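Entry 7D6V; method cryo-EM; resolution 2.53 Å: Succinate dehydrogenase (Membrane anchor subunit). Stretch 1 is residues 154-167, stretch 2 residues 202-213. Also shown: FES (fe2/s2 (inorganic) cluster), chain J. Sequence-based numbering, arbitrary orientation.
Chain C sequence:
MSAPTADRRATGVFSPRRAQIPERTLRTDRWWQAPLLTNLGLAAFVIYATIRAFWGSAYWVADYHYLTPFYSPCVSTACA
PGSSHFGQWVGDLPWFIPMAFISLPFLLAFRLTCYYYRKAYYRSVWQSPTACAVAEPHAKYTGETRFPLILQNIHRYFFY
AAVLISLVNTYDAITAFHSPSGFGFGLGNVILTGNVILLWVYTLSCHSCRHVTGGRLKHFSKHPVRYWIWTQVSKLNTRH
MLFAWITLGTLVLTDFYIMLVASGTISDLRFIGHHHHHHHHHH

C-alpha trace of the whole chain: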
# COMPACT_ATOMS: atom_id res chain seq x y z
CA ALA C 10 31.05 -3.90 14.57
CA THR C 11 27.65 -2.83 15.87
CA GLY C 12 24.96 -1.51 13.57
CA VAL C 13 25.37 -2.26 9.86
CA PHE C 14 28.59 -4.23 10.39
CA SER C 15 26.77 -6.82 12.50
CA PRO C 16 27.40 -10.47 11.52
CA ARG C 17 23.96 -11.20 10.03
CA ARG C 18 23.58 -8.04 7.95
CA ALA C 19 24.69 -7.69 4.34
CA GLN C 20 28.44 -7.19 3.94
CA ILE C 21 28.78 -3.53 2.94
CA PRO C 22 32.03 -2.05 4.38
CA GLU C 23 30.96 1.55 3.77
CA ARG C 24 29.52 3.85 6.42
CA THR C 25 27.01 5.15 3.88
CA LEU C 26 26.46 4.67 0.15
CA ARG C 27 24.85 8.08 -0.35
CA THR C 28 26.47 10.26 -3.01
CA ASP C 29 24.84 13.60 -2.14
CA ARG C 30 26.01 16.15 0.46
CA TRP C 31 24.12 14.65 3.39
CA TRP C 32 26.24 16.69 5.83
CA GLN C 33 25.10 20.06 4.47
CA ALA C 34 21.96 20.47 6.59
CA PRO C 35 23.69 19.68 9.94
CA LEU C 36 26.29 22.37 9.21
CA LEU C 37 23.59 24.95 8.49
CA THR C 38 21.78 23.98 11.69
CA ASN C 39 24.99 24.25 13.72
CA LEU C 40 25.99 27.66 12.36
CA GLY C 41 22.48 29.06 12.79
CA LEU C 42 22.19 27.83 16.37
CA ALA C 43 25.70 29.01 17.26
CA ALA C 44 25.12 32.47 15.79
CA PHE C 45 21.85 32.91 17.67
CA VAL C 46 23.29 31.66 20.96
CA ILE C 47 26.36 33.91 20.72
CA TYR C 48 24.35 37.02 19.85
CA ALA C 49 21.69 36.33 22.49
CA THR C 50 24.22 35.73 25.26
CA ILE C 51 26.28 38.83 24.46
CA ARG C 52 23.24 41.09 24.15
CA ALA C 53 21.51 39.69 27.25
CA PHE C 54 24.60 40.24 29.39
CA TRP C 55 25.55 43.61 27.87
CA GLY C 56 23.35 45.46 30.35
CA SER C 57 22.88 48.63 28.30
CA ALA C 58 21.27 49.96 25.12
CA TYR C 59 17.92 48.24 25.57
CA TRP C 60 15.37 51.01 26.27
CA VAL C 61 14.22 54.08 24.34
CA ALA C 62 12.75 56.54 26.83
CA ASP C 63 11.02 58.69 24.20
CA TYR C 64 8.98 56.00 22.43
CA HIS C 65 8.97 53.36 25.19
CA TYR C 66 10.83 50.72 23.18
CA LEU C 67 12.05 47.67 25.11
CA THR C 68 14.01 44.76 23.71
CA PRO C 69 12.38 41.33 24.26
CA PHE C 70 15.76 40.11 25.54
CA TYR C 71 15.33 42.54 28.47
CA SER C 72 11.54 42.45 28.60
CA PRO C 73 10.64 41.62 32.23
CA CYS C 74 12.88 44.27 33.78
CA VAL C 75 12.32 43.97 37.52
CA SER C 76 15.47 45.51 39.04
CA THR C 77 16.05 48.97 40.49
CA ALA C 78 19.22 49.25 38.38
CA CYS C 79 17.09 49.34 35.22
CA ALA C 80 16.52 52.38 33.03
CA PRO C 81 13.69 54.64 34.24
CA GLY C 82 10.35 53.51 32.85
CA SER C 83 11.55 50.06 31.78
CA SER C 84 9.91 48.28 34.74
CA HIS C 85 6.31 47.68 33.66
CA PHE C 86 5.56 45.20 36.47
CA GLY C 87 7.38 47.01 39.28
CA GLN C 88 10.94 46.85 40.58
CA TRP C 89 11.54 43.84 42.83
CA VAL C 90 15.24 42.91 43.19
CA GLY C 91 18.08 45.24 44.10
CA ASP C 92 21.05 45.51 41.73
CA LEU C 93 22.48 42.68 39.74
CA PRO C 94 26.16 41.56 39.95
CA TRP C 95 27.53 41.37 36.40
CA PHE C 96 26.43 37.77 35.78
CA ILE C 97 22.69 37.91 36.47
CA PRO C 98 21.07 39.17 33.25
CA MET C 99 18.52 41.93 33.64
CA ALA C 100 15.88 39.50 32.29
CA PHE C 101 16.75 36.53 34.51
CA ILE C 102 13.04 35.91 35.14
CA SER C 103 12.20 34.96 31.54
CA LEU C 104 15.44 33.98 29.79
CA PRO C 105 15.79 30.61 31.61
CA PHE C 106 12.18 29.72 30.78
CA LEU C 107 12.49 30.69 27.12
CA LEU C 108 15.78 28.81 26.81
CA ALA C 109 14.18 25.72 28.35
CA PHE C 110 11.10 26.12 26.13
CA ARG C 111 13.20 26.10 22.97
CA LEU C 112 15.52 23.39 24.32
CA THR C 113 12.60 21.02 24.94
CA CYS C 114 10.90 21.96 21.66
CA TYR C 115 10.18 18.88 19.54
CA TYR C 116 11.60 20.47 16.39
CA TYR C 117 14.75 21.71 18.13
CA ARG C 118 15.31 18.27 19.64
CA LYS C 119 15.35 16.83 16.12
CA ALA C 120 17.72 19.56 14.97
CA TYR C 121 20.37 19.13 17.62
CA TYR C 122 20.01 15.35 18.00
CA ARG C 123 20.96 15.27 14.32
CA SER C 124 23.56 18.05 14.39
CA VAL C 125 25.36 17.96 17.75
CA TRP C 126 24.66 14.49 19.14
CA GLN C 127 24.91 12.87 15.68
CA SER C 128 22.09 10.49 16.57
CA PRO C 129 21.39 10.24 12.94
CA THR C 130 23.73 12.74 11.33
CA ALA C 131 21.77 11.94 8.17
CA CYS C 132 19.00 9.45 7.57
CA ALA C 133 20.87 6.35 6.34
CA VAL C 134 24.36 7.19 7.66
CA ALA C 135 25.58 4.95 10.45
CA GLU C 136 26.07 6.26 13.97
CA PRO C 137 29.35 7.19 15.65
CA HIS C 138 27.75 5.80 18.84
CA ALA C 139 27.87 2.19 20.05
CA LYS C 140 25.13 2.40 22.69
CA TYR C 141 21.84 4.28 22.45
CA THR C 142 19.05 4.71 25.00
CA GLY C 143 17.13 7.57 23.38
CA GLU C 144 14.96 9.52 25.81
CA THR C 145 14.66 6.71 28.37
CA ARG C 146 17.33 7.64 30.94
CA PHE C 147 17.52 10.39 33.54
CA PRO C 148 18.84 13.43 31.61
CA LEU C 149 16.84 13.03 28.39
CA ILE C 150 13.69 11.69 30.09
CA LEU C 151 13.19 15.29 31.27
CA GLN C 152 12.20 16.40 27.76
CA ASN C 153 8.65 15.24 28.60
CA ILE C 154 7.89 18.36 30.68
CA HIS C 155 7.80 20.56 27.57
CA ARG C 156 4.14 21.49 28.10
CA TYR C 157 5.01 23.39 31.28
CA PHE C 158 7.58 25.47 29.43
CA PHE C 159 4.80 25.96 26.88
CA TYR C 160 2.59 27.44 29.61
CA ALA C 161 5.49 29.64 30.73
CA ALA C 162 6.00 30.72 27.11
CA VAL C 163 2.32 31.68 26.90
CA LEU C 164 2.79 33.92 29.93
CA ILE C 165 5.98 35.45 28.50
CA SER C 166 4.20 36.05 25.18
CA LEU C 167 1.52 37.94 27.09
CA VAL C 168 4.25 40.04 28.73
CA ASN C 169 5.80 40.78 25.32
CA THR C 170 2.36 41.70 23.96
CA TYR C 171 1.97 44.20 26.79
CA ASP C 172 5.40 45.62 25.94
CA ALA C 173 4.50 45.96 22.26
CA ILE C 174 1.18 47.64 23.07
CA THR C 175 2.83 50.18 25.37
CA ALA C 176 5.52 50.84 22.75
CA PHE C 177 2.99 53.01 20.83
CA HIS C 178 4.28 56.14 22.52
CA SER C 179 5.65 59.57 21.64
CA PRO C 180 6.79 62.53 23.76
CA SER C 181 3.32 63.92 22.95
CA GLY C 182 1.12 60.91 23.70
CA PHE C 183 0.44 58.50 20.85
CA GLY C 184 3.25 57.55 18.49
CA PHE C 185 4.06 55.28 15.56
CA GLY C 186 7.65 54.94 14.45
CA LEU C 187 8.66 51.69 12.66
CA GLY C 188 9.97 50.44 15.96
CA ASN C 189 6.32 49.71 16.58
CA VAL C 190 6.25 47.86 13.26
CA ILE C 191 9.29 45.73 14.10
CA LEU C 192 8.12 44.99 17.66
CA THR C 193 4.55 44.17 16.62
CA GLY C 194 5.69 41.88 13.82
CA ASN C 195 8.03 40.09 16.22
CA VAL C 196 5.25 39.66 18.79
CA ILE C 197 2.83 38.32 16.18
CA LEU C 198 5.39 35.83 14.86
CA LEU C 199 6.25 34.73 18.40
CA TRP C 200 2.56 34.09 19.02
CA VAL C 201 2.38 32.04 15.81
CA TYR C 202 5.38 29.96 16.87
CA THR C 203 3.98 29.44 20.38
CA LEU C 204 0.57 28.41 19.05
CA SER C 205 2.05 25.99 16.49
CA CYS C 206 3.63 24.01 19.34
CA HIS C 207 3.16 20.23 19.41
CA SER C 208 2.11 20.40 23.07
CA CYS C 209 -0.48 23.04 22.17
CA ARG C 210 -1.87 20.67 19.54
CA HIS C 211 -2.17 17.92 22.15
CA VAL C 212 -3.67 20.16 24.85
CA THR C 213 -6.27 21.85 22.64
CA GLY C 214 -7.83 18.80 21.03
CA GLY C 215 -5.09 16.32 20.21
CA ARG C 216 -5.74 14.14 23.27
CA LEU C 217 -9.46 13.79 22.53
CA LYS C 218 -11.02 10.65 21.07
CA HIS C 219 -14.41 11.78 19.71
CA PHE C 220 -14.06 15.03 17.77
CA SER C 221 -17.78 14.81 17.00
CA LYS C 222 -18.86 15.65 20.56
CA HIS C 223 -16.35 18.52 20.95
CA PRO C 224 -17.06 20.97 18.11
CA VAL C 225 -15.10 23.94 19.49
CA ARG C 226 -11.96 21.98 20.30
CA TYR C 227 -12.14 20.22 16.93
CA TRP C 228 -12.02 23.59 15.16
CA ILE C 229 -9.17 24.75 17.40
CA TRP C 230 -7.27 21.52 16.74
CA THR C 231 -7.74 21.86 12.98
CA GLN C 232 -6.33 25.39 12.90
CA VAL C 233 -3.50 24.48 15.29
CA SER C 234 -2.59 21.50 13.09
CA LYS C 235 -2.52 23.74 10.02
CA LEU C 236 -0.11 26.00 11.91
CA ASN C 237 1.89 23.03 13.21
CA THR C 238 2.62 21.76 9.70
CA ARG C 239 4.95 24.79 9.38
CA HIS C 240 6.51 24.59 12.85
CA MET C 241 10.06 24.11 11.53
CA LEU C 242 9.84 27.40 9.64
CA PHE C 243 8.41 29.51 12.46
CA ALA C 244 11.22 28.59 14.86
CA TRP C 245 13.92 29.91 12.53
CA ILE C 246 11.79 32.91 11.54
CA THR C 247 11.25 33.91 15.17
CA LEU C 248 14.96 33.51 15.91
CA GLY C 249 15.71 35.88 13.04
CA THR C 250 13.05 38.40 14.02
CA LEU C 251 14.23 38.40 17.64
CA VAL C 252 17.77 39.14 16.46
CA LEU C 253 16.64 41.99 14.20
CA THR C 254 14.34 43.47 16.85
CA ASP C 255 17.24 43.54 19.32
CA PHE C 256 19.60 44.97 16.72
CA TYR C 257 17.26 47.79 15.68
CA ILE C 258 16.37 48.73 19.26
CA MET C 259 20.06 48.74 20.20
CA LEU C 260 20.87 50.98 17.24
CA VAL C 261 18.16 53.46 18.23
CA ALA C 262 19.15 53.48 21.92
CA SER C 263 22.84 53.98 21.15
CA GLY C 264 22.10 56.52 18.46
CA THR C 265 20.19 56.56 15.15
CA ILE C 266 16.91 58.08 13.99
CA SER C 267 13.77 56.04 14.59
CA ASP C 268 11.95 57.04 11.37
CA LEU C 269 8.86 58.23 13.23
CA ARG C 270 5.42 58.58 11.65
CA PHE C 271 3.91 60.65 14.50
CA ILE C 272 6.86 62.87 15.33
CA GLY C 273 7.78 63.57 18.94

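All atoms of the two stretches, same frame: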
# COMPACT_ATOMS: atom_id res chain seq x y z
N ILE C 154 8.56 17.28 29.97
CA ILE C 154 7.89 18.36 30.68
C ILE C 154 7.76 19.60 29.80
O ILE C 154 7.62 20.71 30.31
CB ILE C 154 8.60 18.69 32.00
CG1 ILE C 154 10.03 19.14 31.74
CG2 ILE C 154 8.58 17.49 32.93
CD1 ILE C 154 10.80 19.47 32.99
N HIS C 155 7.82 19.43 28.48
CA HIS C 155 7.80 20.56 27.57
C HIS C 155 6.52 21.39 27.67
O HIS C 155 6.55 22.60 27.43
CB HIS C 155 8.00 20.07 26.14
CG HIS C 155 8.05 21.17 25.12
ND1 HIS C 155 8.90 22.24 25.23
CD2 HIS C 155 7.34 21.36 23.99
CE1 HIS C 155 8.72 23.05 24.20
NE2 HIS C 155 7.78 22.54 23.43
N ARG C 156 5.40 20.76 28.03
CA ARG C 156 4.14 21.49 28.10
C ARG C 156 4.16 22.57 29.18
O ARG C 156 3.48 23.60 29.05
CB ARG C 156 2.99 20.52 28.34
CG ARG C 156 3.15 19.64 29.56
CD ARG C 156 2.04 18.61 29.66
NE ARG C 156 2.18 17.57 28.65
CZ ARG C 156 1.47 16.46 28.61
NH1 ARG C 156 0.55 16.23 29.54
NH2 ARG C 156 1.67 15.56 27.66
N TYR C 157 4.94 22.38 30.24
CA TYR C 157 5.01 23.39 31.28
C TYR C 157 5.81 24.60 30.82
O TYR C 157 5.45 25.75 31.11
CB TYR C 157 5.59 22.78 32.55
CG TYR C 157 4.64 21.81 33.19
CD1 TYR C 157 3.82 22.19 34.24
CD2 TYR C 157 4.53 20.51 32.71
CE1 TYR C 157 2.94 21.30 34.81
CE2 TYR C 157 3.65 19.62 33.27
CZ TYR C 157 2.86 20.02 34.32
OH TYR C 157 1.99 19.12 34.87
N PHE C 158 6.88 24.36 30.07
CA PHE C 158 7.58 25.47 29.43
C PHE C 158 6.71 26.12 28.37
O PHE C 158 6.87 27.31 28.09
CB PHE C 158 8.90 24.99 28.85
CG PHE C 158 9.85 24.46 29.89
CD1 PHE C 158 10.28 25.27 30.92
CD2 PHE C 158 10.29 23.15 29.84
CE1 PHE C 158 11.13 24.78 31.88
CE2 PHE C 158 11.15 22.66 30.80
CZ PHE C 158 11.57 23.48 31.82
N PHE C 159 5.78 25.36 27.79
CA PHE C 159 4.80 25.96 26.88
C PHE C 159 3.87 26.91 27.62
O PHE C 159 3.57 28.01 27.12
CB PHE C 159 4.01 24.85 26.17
CG PHE C 159 2.74 25.32 25.54
CD1 PHE C 159 2.77 26.10 24.40
CD2 PHE C 159 1.52 24.97 26.07
CE1 PHE C 159 1.61 26.53 23.81
CE2 PHE C 159 0.35 25.40 25.49
CZ PHE C 159 0.39 26.18 24.36
N TYR C 160 3.40 26.53 28.80
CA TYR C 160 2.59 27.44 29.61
C TYR C 160 3.39 28.69 29.98
O TYR C 160 2.88 29.82 29.90
CB TYR C 160 2.09 26.74 30.87
CG TYR C 160 1.44 25.40 30.64
CD1 TYR C 160 0.64 25.17 29.53
CD2 TYR C 160 1.61 24.36 31.55
CE1 TYR C 160 0.04 23.95 29.32
CE2 TYR C 160 1.02 23.13 31.34
CZ TYR C 160 0.23 22.93 30.23
OH TYR C 160 -0.37 21.72 30.02
N ALA C 161 4.64 28.50 30.40
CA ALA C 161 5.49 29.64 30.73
C ALA C 161 5.69 30.54 29.51
O ALA C 161 5.71 31.77 29.64
CB ALA C 161 6.83 29.16 31.26
N ALA C 162 5.84 29.95 28.33
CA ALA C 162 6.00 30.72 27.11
C ALA C 162 4.73 31.49 26.77
O ALA C 162 4.81 32.59 26.22
CB ALA C 162 6.39 29.80 25.96
N VAL C 163 3.56 30.93 27.07
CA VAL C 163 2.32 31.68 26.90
C VAL C 163 2.32 32.92 27.78
O VAL C 163 1.97 34.02 27.34
CB VAL C 163 1.10 30.78 27.18
CG1 VAL C 163 -0.17 31.60 27.15
CG2 VAL C 163 1.03 29.66 26.16
N LEU C 164 2.73 32.76 29.04
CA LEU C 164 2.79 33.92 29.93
C LEU C 164 3.79 34.97 29.43
O LEU C 164 3.50 36.17 29.45
CB LEU C 164 3.13 33.48 31.35
CG LEU C 164 2.20 32.45 31.98
CD1 LEU C 164 2.51 32.30 33.46
CD2 LEU C 164 0.75 32.84 31.77
N ILE C 165 4.96 34.52 28.99
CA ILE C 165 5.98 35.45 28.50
C ILE C 165 5.52 36.13 27.22
O ILE C 165 5.84 37.30 26.98
CB ILE C 165 7.32 34.72 28.33
CG1 ILE C 165 7.79 34.16 29.68
CG2 ILE C 165 8.38 35.65 27.76
CD1 ILE C 165 8.96 33.22 29.58
N SER C 166 4.78 35.42 26.37
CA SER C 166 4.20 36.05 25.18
C SER C 166 3.20 37.12 25.56
O SER C 166 3.11 38.16 24.90
CB SER C 166 3.55 34.99 24.30
OG SER C 166 4.52 34.26 23.57
N LEU C 167 2.42 36.89 26.62
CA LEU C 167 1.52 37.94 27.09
C LEU C 167 2.31 39.16 27.57
O LEU C 167 1.92 40.31 27.32
CB LEU C 167 0.62 37.41 28.20
CG LEU C 167 -0.46 36.44 27.74
CD1 LEU C 167 -1.11 35.75 28.92
CD2 LEU C 167 -1.50 37.17 26.92
N TYR C 202 4.50 31.06 16.51
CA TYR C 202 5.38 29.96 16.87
C TYR C 202 4.91 29.26 18.14
O TYR C 202 4.94 28.03 18.23
CB TYR C 202 6.81 30.47 17.05
CG TYR C 202 7.74 29.45 17.66
CD1 TYR C 202 8.06 28.28 16.99
CD2 TYR C 202 8.28 29.65 18.92
CE1 TYR C 202 8.91 27.35 17.55
CE2 TYR C 202 9.13 28.73 19.49
CZ TYR C 202 9.44 27.58 18.80
OH TYR C 202 10.28 26.66 19.36
N THR C 203 4.47 30.03 19.14
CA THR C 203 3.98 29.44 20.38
C THR C 203 2.71 28.63 20.16
O THR C 203 2.52 27.58 20.78
CB THR C 203 3.75 30.54 21.42
OG1 THR C 203 4.92 31.37 21.49
CG2 THR C 203 3.49 29.94 22.78
N LEU C 204 1.82 29.10 19.28
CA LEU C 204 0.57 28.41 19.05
C LEU C 204 0.69 27.26 18.06
O LEU C 204 -0.24 26.46 17.95
CB LEU C 204 -0.50 29.39 18.56
CG LEU C 204 -0.93 30.45 19.57
CD1 LEU C 204 -2.10 31.26 19.03
CD2 LEU C 204 -1.29 29.82 20.90
N SER C 205 1.80 27.15 17.34
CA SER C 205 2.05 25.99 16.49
C SER C 205 2.77 24.87 17.23
O SER C 205 3.18 23.89 16.60
CB SER C 205 2.83 26.40 15.25
OG SER C 205 4.16 26.75 15.57
N CYS C 206 2.93 25.01 18.54
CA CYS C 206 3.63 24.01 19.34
C CYS C 206 2.92 22.65 19.36
O CYS C 206 1.69 22.58 19.34
CB CYS C 206 3.82 24.51 20.78
SG CYS C 206 4.06 23.20 22.00
N HIS C 207 3.71 21.58 19.38
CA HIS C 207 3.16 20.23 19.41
C HIS C 207 2.42 19.95 20.71
O HIS C 207 1.45 19.18 20.71
CB HIS C 207 4.28 19.20 19.23
CG HIS C 207 4.63 18.94 17.80
ND1 HIS C 207 5.76 19.46 17.21
CD2 HIS C 207 4.01 18.21 16.85
CE1 HIS C 207 5.82 19.06 15.95
NE2 HIS C 207 4.76 18.30 15.71
N SER C 208 2.85 20.55 21.82
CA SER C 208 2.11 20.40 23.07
C SER C 208 0.80 21.17 23.04
O SER C 208 -0.18 20.74 23.64
CB SER C 208 2.97 20.86 24.24
OG SER C 208 4.06 19.98 24.45
N CYS C 209 0.77 22.32 22.35
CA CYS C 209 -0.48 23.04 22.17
C CYS C 209 -1.48 22.21 21.37
O CYS C 209 -2.67 22.18 21.69
CB CYS C 209 -0.22 24.38 21.48
SG CYS C 209 -1.70 25.37 21.19
N ARG C 210 -1.01 21.53 20.33
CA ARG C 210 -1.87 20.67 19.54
C ARG C 210 -2.48 19.56 20.39
O ARG C 210 -3.67 19.24 20.25
CB ARG C 210 -1.08 20.08 18.37
CG ARG C 210 -1.92 19.46 17.28
CD ARG C 210 -1.04 18.75 16.28
NE ARG C 210 -1.81 18.11 15.22
CZ ARG C 210 -1.34 17.12 14.47
NH1 ARG C 210 -0.11 16.66 14.66
NH2 ARG C 210 -2.10 16.59 13.53
N HIS C 211 -1.68 18.97 21.27
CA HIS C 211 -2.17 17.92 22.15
C HIS C 211 -3.16 18.48 23.17
O HIS C 211 -4.22 17.88 23.41
CB HIS C 211 -0.99 17.26 22.85
CG HIS C 211 -1.38 16.25 23.88
ND1 HIS C 211 -1.30 16.51 25.23
CD2 HIS C 211 -1.84 14.99 23.77
CE1 HIS C 211 -1.70 15.45 25.91
NE2 HIS C 211 -2.03 14.51 25.04
N VAL C 212 -2.85 19.62 23.77
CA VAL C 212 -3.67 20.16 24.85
C VAL C 212 -5.01 20.65 24.33
O VAL C 212 -6.05 20.46 24.97
CB VAL C 212 -2.90 21.26 25.60
CG1 VAL C 212 -3.85 22.10 26.44
CG2 VAL C 212 -1.83 20.65 26.48
N THR C 213 -5.03 21.27 23.15
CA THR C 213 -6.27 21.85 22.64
C THR C 213 -7.28 20.77 22.29
O THR C 213 -8.36 20.71 22.88
CB THR C 213 -5.98 22.74 21.43
OG1 THR C 213 -5.07 22.06 20.54
CG2 THR C 213 -5.36 24.05 21.87
FE1 FES J . 8.21 23.14 19.38
FE2 FES J . 6.45 23.26 21.41
S1 FES J . 6.99 21.51 20.19
S2 FES J . 7.62 24.91 20.55

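How does the end of the first helix of stretch 2 engage the helix 155-167? Thr203 is the knob here, its side chain sitting among Phe159, Ala162, Val163 and Ser166. Its methyl, Thr203 CG2, lies 4.3 Å from Ala162 CB and 4.2 Å from Val163 CG2. Thr203 OG1 comes 3.6 Å from Ser166 OG, which is no hydrogen bond here; Ser166 OG donates to Ala162 O within its own helix at 3.1 Å. The ring of Phe159 also meets the backbone, its CE1 3.3 Å from Thr203 O, which lies near the ring plane at the edge.

What joins the stretches at Cys206? The link is a metal: FE2 of the cluster is bound by Cys206 SG at 2.5 Å and by His155 NE2 at 2.5 Å, one ligand from each stretch. The same sulfur, Cys206 SG, lies 4.0 Å from Phe159 CD1, in an oblique sulfur-aromatic approach. It also caps the following helix by accepting from Cys209 N, although the position of SG is less certain in the model.

How do Ser208 and Cys209 use the start of the second helix? Ser208 points toward stretch 1 where the backbones run close, its CA 5.5 Å from Arg156 CA. Ser208 OG reaches to 3.6 Å from His155 CD2 without a hydrogen bond across the contact. Cys209 packs on Phe159, with CB 3.5 Å from the ring atom CZ, while its backbone N lies over one face of that ring.

What closes the contact beyond Cys209? His211 meets the guanidinium of Arg156, whose NH2 is 3.8 Å from His211 CE1; His211 ND1 lies over one guanidinium face. One turn on from Ser208, Val212 offers CG2 to Tyr160 OH at 4.0 Å, a loose contact made by the tip of a tyrosine whose CA-to-CB bond points away.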